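Local structure of uncharacterized protein (Peptoclostridium difficile 630, 4YCS) at residues V10-L14 with A28-L32; K38-D42 with I123-T128; L80-A84 with P103-T107. The protein is of unestablished function, but is a putative lipoprotein that probably serves as the substrate-binding part of an ABC transporter, possibly for nucleosides. All blocks are in the same frame, centred on the assembly; numbering follows the deposited sequence.

Contact 1. Residues V10-L14 with A28-L32; sequences VSMIL and ALLAL
Strand V10-L14 and helix A28-L32 run antiparallel, their short axes at 174° and 10.4 Å apart, with M12 and L29 closest in the backbone. Alternation along the strand turns V10, M12 and L14 to the helix, and all three are apolar, as suits residues sealed between a sheet and its covering helix. M12 is a selenomethionine. Its CG lies anti to the backbone N (chi1 -177°); the extended chi1 and chi2 bring SE to 3.8 Å from A28 CB, and the bend at chi3 (-85°) turns CE onto the A28 carbonyl, 3.4 Å from A28 O. A28 O accepts the helical hydrogen bond from L32 N; the selenomethionine methyl merely packs against it. The small side chain of A28 lets the long selenomethionine come right up to the helix backbone. One turn on, L32 spreads its two methyls over separate neighbours: CD1 meets V10 CG1 at 3.6 Å, the two side chains lying flank to flank and pointing opposite ways, while CD2 lies 3.9 Å from M12 CB. At the other end L14 CD2 touches L29 CG more loosely, at 4.3 Å. The contact joins the first strand and helix of the beta-alpha-beta unit 8-15, 22-38, 41-48; I70 and V72 of strand 68-72 flank it, T43 and K45 of strand 41-48 touch the helix, and helix 54-62 covers the far face.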
loop_
_atom_site.group_PDB
_atom_site.type_symbol
_atom_site.label_atom_id
_atom_site.label_comp_id
_atom_site.label_asym_id
_atom_site.label_seq_id
_atom_site.Cartn_x
_atom_site.Cartn_y
_atom_site.Cartn_z
ATOM N N VAL A 10 4.048 6.071 -6.457
ATOM C CA VAL A 10 3.465 5.222 -5.384
ATOM C C VAL A 10 1.955 5.288 -5.498
ATOM O O VAL A 10 1.375 6.354 -5.685
ATOM C CB VAL A 10 3.931 5.720 -3.990
ATOM C CG1 VAL A 10 3.326 4.880 -2.869
ATOM C CG2 VAL A 10 5.423 5.659 -3.894
ATOM N N SER A 11 1.294 4.147 -5.439
ATOM C CA SER A 11 -0.158 4.095 -5.439
ATOM C C SER A 11 -0.618 3.453 -4.134
ATOM O O SER A 11 0.010 2.519 -3.664
ATOM C CB SER A 11 -0.673 3.240 -6.595
ATOM O OG SER A 11 -2.097 3.282 -6.583
HETATM N N MSE A 12 -1.696 3.969 -3.571
HETATM C CA MSE A 12 -2.263 3.478 -2.338
HETATM C C MSE A 12 -3.700 3.071 -2.582
HETATM O O MSE A 12 -4.463 3.841 -3.151
HETATM C CB MSE A 12 -2.182 4.569 -1.254
HETATM C CG MSE A 12 -2.699 4.113 0.089
HETATM SE SE MSE A 12 -2.322 5.442 1.504
HETATM C CE MSE A 12 -0.498 4.939 2.016
ATOM N N ILE A 13 -4.045 1.855 -2.187
ATOM C CA ILE A 13 -5.420 1.318 -2.313
ATOM C C ILE A 13 -5.990 1.152 -0.871
ATOM O O ILE A 13 -5.359 0.567 -0.003
ATOM C CB ILE A 13 -5.498 0.038 -3.183
ATOM C CG1 ILE A 13 -6.932 -0.484 -3.264
ATOM C CG2 ILE A 13 -4.606 -1.064 -2.663
ATOM C CD1 ILE A 13 -7.152 -1.475 -4.379
ATOM N N LEU A 14 -7.160 1.723 -0.639
ATOM C CA LEU A 14 -7.812 1.716 0.683
ATOM C C LEU A 14 -9.205 1.073 0.704
ATOM O O LEU A 14 -9.965 1.168 -0.238
ATOM C CB LEU A 14 -7.943 3.140 1.196
ATOM C CG LEU A 14 -6.621 3.900 1.183
ATOM C CD1 LEU A 14 -6.617 4.868 0.017
ATOM C CD2 LEU A 14 -6.379 4.627 2.488
ATOM N N ALA A 28 -2.540 6.719 6.954
ATOM C CA ALA A 28 -1.836 6.202 5.801
ATOM C C ALA A 28 -1.668 7.309 4.737
ATOM O O ALA A 28 -0.557 7.562 4.242
ATOM C CB ALA A 28 -2.563 4.997 5.241
ATOM N N LEU A 29 -2.745 8.028 4.474
ATOM C CA LEU A 29 -2.713 9.110 3.519
ATOM C C LEU A 29 -1.796 10.247 3.905
ATOM O O LEU A 29 -1.186 10.865 3.035
ATOM C CB LEU A 29 -4.113 9.626 3.262
ATOM C CG LEU A 29 -4.980 8.669 2.442
ATOM C CD1 LEU A 29 -6.470 8.947 2.682
ATOM C CD2 LEU A 29 -4.610 8.755 0.952
ATOM N N LEU A 30 -1.713 10.554 5.200
ATOM C CA LEU A 30 -0.847 11.611 5.678
ATOM C C LEU A 30 0.598 11.196 5.494
ATOM O O LEU A 30 1.448 12.006 5.076
ATOM C CB LEU A 30 -1.089 11.858 7.162
ATOM C CG LEU A 30 -0.148 12.845 7.880
ATOM C CD1 LEU A 30 -0.263 14.268 7.307
ATOM C CD2 LEU A 30 -0.372 12.850 9.410
ATOM N N ALA A 31 0.887 9.938 5.829
ATOM C CA ALA A 31 2.230 9.386 5.663
ATOM C C ALA A 31 2.733 9.506 4.205
ATOM O O ALA A 31 3.904 9.833 3.959
ATOM C CB ALA A 31 2.230 7.951 6.099
ATOM N N LEU A 32 1.817 9.249 3.268
ATOM C CA LEU A 32 2.121 9.267 1.837
ATOM C C LEU A 32 2.373 10.700 1.396
ATOM O O LEU A 32 3.411 11.005 0.792
ATOM C CB LEU A 32 0.989 8.639 1.035
ATOM C CG LEU A 32 1.189 8.505 -0.493
ATOM C CD1 LEU A 32 2.419 7.680 -0.799
ATOM C CD2 LEU A 32 -0.024 7.872 -1.166
#

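Contact 2. Residues K38-D42 with I123-T128; sequences KLNID and IAGKMT
L39 and A124 form the centre of this contact, where the chain leaving helix 22-38 for strand 41-48 passes the C-terminal helix 118-127. From CB, which points at the helix, the L39 side chain runs to CG, placed anti to the carbonyl carbon (chi1 -46°), and there forks over A124. Its CD1 branch comes down on the helix backbone, 3.7 Å from A124 CA, and also borders I123 CG2 and M127 CG more distantly. The CD2 branch lies alongside, 3.8 Å from A124 CB, and is 4.4 Å from T128 CG2. Leucine suits this place because its fork straddles a small residue; alanine in turn lets the two methyls reach the main chain. Deeper in, I41 takes up the packing. Its CG2 meets M127 CG at 4.0 Å, the two side chains crossing at about a right angle, and its CD1 approaches I123 CG2 at 4.4 Å. M127, a selenomethionine, bends at chi2 and chi3, and its end turns away from I41. T128 folds back on the chain before it: OG1 gives a hydrogen bond to A124 O (2.6 Å). Across the two segments no hydrogen bond or salt bridge forms, which implies that they are held together by apolar packing, while polar groups such as D42, in a salt bridge with K7, find partners outside the contact.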
loop_
_atom_site.group_PDB
_atom_site.type_symbol
_atom_site.label_atom_id
_atom_site.label_comp_id
_atom_site.label_asym_id
_atom_site.label_seq_id
_atom_site.Cartn_x
_atom_site.Cartn_y
_atom_site.Cartn_z
ATOM N N LYS A 38 9.240 15.043 0.923
ATOM C CA LYS A 38 10.676 14.843 1.042
ATOM C C LYS A 38 11.288 14.250 -0.219
ATOM O O LYS A 38 12.493 14.296 -0.385
ATOM C CB LYS A 38 10.975 13.919 2.214
ATOM C CG LYS A 38 10.457 14.462 3.541
ATOM C CD LYS A 38 10.341 13.392 4.614
ATOM C CE LYS A 38 9.503 13.874 5.796
ATOM N NZ LYS A 38 10.235 14.895 6.587
ATOM N N LEU A 39 10.473 13.665 -1.084
ATOM C CA LEU A 39 10.976 12.961 -2.221
ATOM C C LEU A 39 10.394 13.525 -3.505
ATOM O O LEU A 39 9.432 14.270 -3.491
ATOM C CB LEU A 39 10.556 11.501 -2.114
ATOM C CG LEU A 39 10.744 10.805 -0.768
ATOM C CD1 LEU A 39 9.807 9.596 -0.673
ATOM C CD2 LEU A 39 12.209 10.413 -0.605
ATOM N N ASN A 40 10.921 13.060 -4.618
ATOM C CA ASN A 40 10.352 13.360 -5.917
ATOM C C ASN A 40 9.451 12.208 -6.349
ATOM O O ASN A 40 9.871 11.286 -7.116
ATOM C CB ASN A 40 11.480 13.598 -6.931
ATOM C CG ASN A 40 10.955 13.856 -8.330
ATOM O OD1 ASN A 40 9.793 14.259 -8.506
ATOM N ND2 ASN A 40 11.792 13.573 -9.339
ATOM N N ILE A 41 8.215 12.207 -5.844
ATOM C CA ILE A 41 7.346 11.124 -6.170
ATOM C C ILE A 41 5.970 11.597 -6.587
ATOM O O ILE A 41 5.436 12.581 -6.041
ATOM C CB ILE A 41 7.230 10.040 -5.045
ATOM C CG1 ILE A 41 6.702 10.614 -3.761
ATOM C CG2 ILE A 41 8.566 9.372 -4.812
ATOM C CD1 ILE A 41 6.129 9.562 -2.815
ATOM N N ASP A 42 5.412 10.890 -7.564
ATOM C CA ASP A 42 4.004 11.015 -7.922
ATOM C C ASP A 42 3.166 10.133 -7.019
ATOM O O ASP A 42 3.628 9.049 -6.693
ATOM C CB ASP A 42 3.790 10.567 -9.368
ATOM C CG ASP A 42 4.340 11.590 -10.375
ATOM O OD1 ASP A 42 4.916 12.596 -9.916
ATOM O OD2 ASP A 42 4.167 11.373 -11.611
ATOM N N ILE A 123 8.860 4.474 2.827
ATOM C CA ILE A 123 8.597 4.816 1.449
ATOM C C ILE A 123 9.879 5.479 0.918
ATOM O O ILE A 123 10.360 5.166 -0.178
ATOM C CB ILE A 123 7.342 5.731 1.345
ATOM C CG1 ILE A 123 6.063 4.956 1.801
ATOM C CG2 ILE A 123 7.171 6.224 -0.068
ATOM C CD1 ILE A 123 4.804 5.760 2.094
ATOM N N ALA A 124 10.431 6.411 1.690
ATOM C CA ALA A 124 11.665 7.102 1.296
ATOM C C ALA A 124 12.821 6.149 1.047
ATOM O O ALA A 124 13.561 6.276 0.075
ATOM C CB ALA A 124 12.059 8.104 2.357
ATOM N N GLY A 125 12.990 5.197 1.943
ATOM C CA GLY A 125 14.061 4.227 1.809
ATOM C C GLY A 125 13.839 3.348 0.608
ATOM O O GLY A 125 14.776 3.046 -0.106
ATOM N N LYS A 126 12.606 2.919 0.373
ATOM C CA LYS A 126 12.328 2.104 -0.838
ATOM C C LYS A 126 12.533 2.852 -2.151
ATOM O O LYS A 126 12.901 2.251 -3.135
ATOM C CB LYS A 126 10.905 1.531 -0.823
ATOM C CG LYS A 126 10.740 0.490 0.279
ATOM C CD LYS A 126 9.474 -0.300 0.150
ATOM C CE LYS A 126 9.775 -1.726 -0.260
ATOM N NZ LYS A 126 10.288 -2.502 0.901
HETATM N N MSE A 127 12.232 4.144 -2.171
HETATM C CA MSE A 127 12.278 4.946 -3.397
HETATM C C MSE A 127 13.697 5.381 -3.675
HETATM O O MSE A 127 14.015 5.829 -4.777
HETATM C CB MSE A 127 11.444 6.217 -3.288
HETATM C CG MSE A 127 9.962 5.981 -3.124
HETATM SE SE MSE A 127 9.220 5.028 -4.660
HETATM C CE MSE A 127 9.290 3.178 -4.077
ATOM N N THR A 128 14.574 5.252 -2.682
ATOM C CA THR A 128 15.984 5.635 -2.846
ATOM C C THR A 128 16.860 4.374 -2.692
ATOM O O THR A 128 17.157 3.896 -1.587
ATOM C CB THR A 128 16.375 6.719 -1.826
ATOM O OG1 THR A 128 16.108 6.219 -0.503
ATOM C CG2 THR A 128 15.576 8.034 -2.081
ATOM O OXT THR A 128 17.273 3.791 -3.698
#

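Contact 3. Residues L80-A84 with P103-T107; sequences LEMVA and PSNIT
I106 drives its CD1 into the end of helix 77-84, where L80 and A84, one turn apart, receive it. L80 and I106 meet tip to tip, CD2 of L80 lying 3.7 Å from CD1 of I106, and that same I106 methyl also rests 3.7 Å from A84 CB. A branched, unbent isoleucine fills this buried place well, while the small alanine lets it approach the helix closely. Beside it N105 adds a polar bond: ND2 donates to A84 O over 3.0 Å with an N-H...O angle of 160°, the acceptor near the amide plane. The carbonyl belongs to the last turn of the helix, and a buried amide is well suited to satisfy it. With chi1 59°, CG of N105 stands between the backbone N and the carbonyl carbon, which brings OD1 to A84 CB. P103 to I106 form a type I beta turn that leads into 106-109, the outermost strand of a five-stranded parallel sheet of order 2-1-3-4-5, as in the lobes of periplasmic binding proteins; F92 of the adjacent strand 91-95 touches L80, A84 and N105. The partly exposed side is looser. There E81 OE2 comes no nearer than 4.3 Å to P103 CG, a loose contact without a hydrogen bond, and Y99 touches E81 as well as L80 and I106.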
loop_
_atom_site.group_PDB
_atom_site.type_symbol
_atom_site.label_atom_id
_atom_site.label_comp_id
_atom_site.label_asym_id
_atom_site.label_seq_id
_atom_site.Cartn_x
_atom_site.Cartn_y
_atom_site.Cartn_z
ATOM N N LEU A 80 -4.071 -9.498 -2.247
ATOM C CA LEU A 80 -2.708 -9.002 -2.472
ATOM C C LEU A 80 -1.708 -10.126 -2.625
ATOM O O LEU A 80 -0.825 -10.061 -3.482
ATOM C CB LEU A 80 -2.265 -8.076 -1.348
ATOM C CG LEU A 80 -0.868 -7.454 -1.470
ATOM C CD1 LEU A 80 -0.905 -6.346 -2.527
ATOM C CD2 LEU A 80 -0.397 -6.919 -0.115
ATOM N N GLU A 81 -1.806 -11.146 -1.790
ATOM C CA GLU A 81 -0.921 -12.305 -1.908
ATOM C C GLU A 81 -1.065 -12.983 -3.275
ATOM O O GLU A 81 -0.072 -13.311 -3.927
ATOM C CB GLU A 81 -1.212 -13.300 -0.805
ATOM C CG GLU A 81 -0.279 -14.500 -0.841
ATOM C CD GLU A 81 -0.350 -15.379 0.399
ATOM O OE1 GLU A 81 -1.378 -15.344 1.135
ATOM O OE2 GLU A 81 0.643 -16.115 0.625
HETATM N N MSE A 82 -2.304 -13.179 -3.701
HETATM C CA MSE A 82 -2.623 -13.729 -5.031
HETATM C C MSE A 82 -1.982 -12.952 -6.174
HETATM O O MSE A 82 -1.418 -13.549 -7.098
HETATM C CB MSE A 82 -4.149 -13.705 -5.199
HETATM C CG MSE A 82 -4.654 -14.443 -6.448
HETATM SE SE MSE A 82 -6.571 -14.034 -6.811
HETATM C CE MSE A 82 -6.270 -13.118 -8.543
ATOM N N VAL A 83 -2.090 -11.617 -6.149
ATOM C CA VAL A 83 -1.608 -10.814 -7.261
ATOM C C VAL A 83 -0.073 -10.660 -7.209
ATOM O O VAL A 83 0.596 -10.636 -8.215
ATOM C CB VAL A 83 -2.324 -9.464 -7.290
ATOM C CG1 VAL A 83 -1.740 -8.559 -8.376
ATOM C CG2 VAL A 83 -3.818 -9.658 -7.511
ATOM N N ALA A 84 0.475 -10.556 -6.020
ATOM C CA ALA A 84 1.899 -10.441 -5.860
ATOM C C ALA A 84 2.693 -11.617 -6.435
ATOM O O ALA A 84 3.849 -11.438 -6.841
ATOM C CB ALA A 84 2.233 -10.261 -4.390
ATOM N N PRO A 103 5.548 -13.099 1.851
ATOM C CA PRO A 103 6.022 -13.067 0.461
ATOM C C PRO A 103 7.195 -12.091 0.260
ATOM O O PRO A 103 7.254 -11.036 0.894
ATOM C CB PRO A 103 4.776 -12.664 -0.333
ATOM C CG PRO A 103 3.625 -12.956 0.578
ATOM C CD PRO A 103 4.134 -12.720 1.959
ATOM N N SER A 104 8.140 -12.474 -0.581
ATOM C CA SER A 104 9.390 -11.744 -0.735
ATOM C C SER A 104 9.189 -10.296 -1.256
ATOM O O SER A 104 10.055 -9.443 -1.034
ATOM C CB SER A 104 10.331 -12.509 -1.682
ATOM O OG SER A 104 9.732 -12.703 -2.946
ATOM N N ASN A 105 8.081 -10.041 -1.962
ATOM C CA ASN A 105 7.809 -8.698 -2.516
ATOM C C ASN A 105 6.759 -7.917 -1.717
ATOM O O ASN A 105 6.232 -6.909 -2.207
ATOM C CB ASN A 105 7.456 -8.758 -4.031
ATOM C CG ASN A 105 6.241 -9.601 -4.340
ATOM O OD1 ASN A 105 5.702 -10.301 -3.494
ATOM N ND2 ASN A 105 5.808 -9.533 -5.562
ATOM N N ILE A 106 6.442 -8.379 -0.504
ATOM C CA ILE A 106 5.450 -7.701 0.317
ATOM C C ILE A 106 6.031 -7.354 1.670
ATOM O O ILE A 106 6.445 -8.233 2.411
ATOM C CB ILE A 106 4.140 -8.499 0.506
ATOM C CG1 ILE A 106 3.491 -8.828 -0.837
ATOM C CG2 ILE A 106 3.192 -7.724 1.389
ATOM C CD1 ILE A 106 2.136 -9.541 -0.757
ATOM N N THR A 107 6.032 -6.057 1.996
ATOM C CA THR A 107 6.481 -5.556 3.310
ATOM C C THR A 107 5.260 -5.260 4.123
ATOM O O THR A 107 4.351 -4.569 3.657
ATOM C CB THR A 107 7.304 -4.264 3.173
ATOM O OG1 THR A 107 8.412 -4.504 2.321
ATOM C CG2 THR A 107 7.822 -3.793 4.507
#

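Overall arrangement
All three contacts rest on the same parallel sheet but at different depths. Contact 1 is the most central, its centre about 6 Å from the centre of the chain, and is built of apolar side chains with no hydrogen bond across it; contact 3 is also buried, yet adds an amide-to-carbonyl hydrogen bond at a helix end. Contact 2, its centre about 14 Å from that of the chain, is only partly buried. Contact 1 joins strand 8-15 to helix 22-38, contact 2 the neighbouring strand 41-48 to helix 118-127; they pack together where V10 CG2 meets M127 SE. Contact 3 serves the opposite sheet edge, strand 106-109; K126 NZ and T107 OG1, probably hydrogen-bonded, join it to contact 2.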